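Local coordinates for ESX-1 secretion system protein eccD1 (Mycobacterium tuberculosis, PDB 4KV2) that forms part of the ESX-1 type VII secretion system, which delivers virulence factors such as EsxA and EsxB to host cells during infection, at residues A[38-41]-A[42-45]. Sequence-based numbering, arbitrary orientation.
Sequences LSEV and LEDT
Leu42 and Glu43 turn their backbone N-H groups back to Leu38 O and Glu40 O at the C-terminal end of helix 31-41, the helix that packs on the sheet of this ubiquitin-like domain, and that end is a compact example of how a helix unwinds into a turn. Two backbone hydrogen bonds record the change. Leu42 N still makes an i to i+4 bond to Leu38 O, 2.9 Å long. Glu43 N reaches back just three residues, to Glu40 O at 3.2 Å. A type I beta turn from Leu42 to Thr45 follows, closed by Thr45 N bonding to Leu42 O.

The Leu42 side chain is buried. With CG anti to its carbonyl carbon (chi1 -61°), it lays CB and CG beside the carbonyl oxygen Leu38 O, CB at 3.5 Å, while an apolar contact sets its CD2 4.3 Å from Val41 CG1. Both Leu38 and Leu42 touch Phe55 and Thr17, so the helix end rests against strand 15-22 and the loop carrying Phe55. In the second subunit, Met3 packs on Val41 and Val25 on Glu40.

The acidic side chains lie on the more exposed side. Glu43 CG stands between its own backbone N and carbonyl carbon (chi1 74°), which turns the side chain back over the helix end, CG 3.3 Å from Glu40 O. The carboxylate planes are 43° apart, and their like charges probably repel, with Glu43 OE1 3.7 Å from Glu40 OE1.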
loop_
_atom_site.group_PDB
_atom_site.type_symbol
_atom_site.label_atom_id
_atom_site.label_comp_id
_atom_site.label_asym_id
_atom_site.label_seq_id
_atom_site.Cartn_x
_atom_site.Cartn_y
_atom_site.Cartn_z
ATOM N N LEU A 38 0.022 -8.946 1.916
ATOM C CA LEU A 38 -0.468 -9.854 2.961
ATOM C C LEU A 38 -0.032 -11.283 2.658
ATOM O O LEU A 38 0.375 -12.017 3.562
ATOM C CB LEU A 38 -1.977 -9.792 3.096
ATOM C CG LEU A 38 -2.509 -8.548 3.786
ATOM C CD1 LEU A 38 -3.986 -8.423 3.500
ATOM C CD2 LEU A 38 -2.273 -8.672 5.278
ATOM N N SER A 39 -0.050 -11.645 1.365
ATOM C CA SER A 39 0.457 -12.953 0.958
ATOM C C SER A 39 1.916 -13.159 1.412
ATOM O O SER A 39 2.283 -14.252 1.847
ATOM C CB SER A 39 0.344 -13.147 -0.578
ATOM O OG SER A 39 0.812 -14.447 -0.965
ATOM N N GLU A 40 2.752 -12.128 1.299
ATOM C CA GLU A 40 4.170 -12.239 1.697
ATOM C C GLU A 40 4.254 -12.305 3.220
ATOM O O GLU A 40 4.958 -13.155 3.801
ATOM C CB GLU A 40 4.978 -11.034 1.201
ATOM C CG GLU A 40 5.019 -10.865 -0.309
ATOM C CD GLU A 40 6.237 -11.488 -0.964
ATOM O OE1 GLU A 40 7.165 -11.921 -0.252
ATOM O OE2 GLU A 40 6.276 -11.504 -2.214
ATOM N N VAL A 41 3.510 -11.416 3.872
ATOM C CA VAL A 41 3.527 -11.333 5.343
ATOM C C VAL A 41 3.145 -12.673 5.951
ATOM O O VAL A 41 3.757 -13.100 6.914
ATOM C CB VAL A 41 2.603 -10.208 5.872
ATOM C CG1 VAL A 41 2.420 -10.286 7.379
ATOM C CG2 VAL A 41 3.177 -8.851 5.535
ATOM N N LEU A 42 2.148 -13.344 5.373
ATOM C CA LEU A 42 1.612 -14.569 5.949
ATOM C C LEU A 42 2.102 -15.827 5.240
ATOM O O LEU A 42 1.512 -16.904 5.410
ATOM C CB LEU A 42 0.091 -14.522 5.937
ATOM C CG LEU A 42 -0.561 -13.391 6.724
ATOM C CD1 LEU A 42 -2.058 -13.374 6.459
ATOM C CD2 LEU A 42 -0.305 -13.492 8.216
ATOM N N GLU A 43 3.200 -15.714 4.487
ATOM C CA GLU A 43 3.670 -16.852 3.688
ATOM C C GLU A 43 4.124 -18.030 4.551
ATOM O O GLU A 43 3.958 -19.183 4.147
ATOM C CB GLU A 43 4.769 -16.447 2.701
ATOM C CG GLU A 43 6.138 -16.175 3.321
ATOM C CD GLU A 43 7.116 -15.578 2.322
ATOM O OE1 GLU A 43 6.681 -15.246 1.208
ATOM O OE2 GLU A 43 8.318 -15.444 2.648
ATOM N N ASP A 44 4.680 -17.736 5.731
ATOM C CA ASP A 44 5.165 -18.775 6.661
ATOM C C ASP A 44 4.143 -19.188 7.721
ATOM O O ASP A 44 4.425 -20.042 8.553
ATOM C CB ASP A 44 6.440 -18.305 7.367
ATOM C CG ASP A 44 7.604 -18.094 6.408
ATOM O OD1 ASP A 44 7.623 -18.714 5.319
ATOM O OD2 ASP A 44 8.510 -17.310 6.764
ATOM N N THR A 45 2.958 -18.590 7.689
ATOM C CA THR A 45 1.908 -18.917 8.655
ATOM C C THR A 45 1.240 -20.266 8.297
ATOM O O THR A 45 0.847 -20.466 7.152
ATOM C CB THR A 45 0.872 -17.779 8.701
ATOM O OG1 THR A 45 1.501 -16.600 9.216
ATOM C CG2 THR A 45 -0.301 -18.130 9.586
#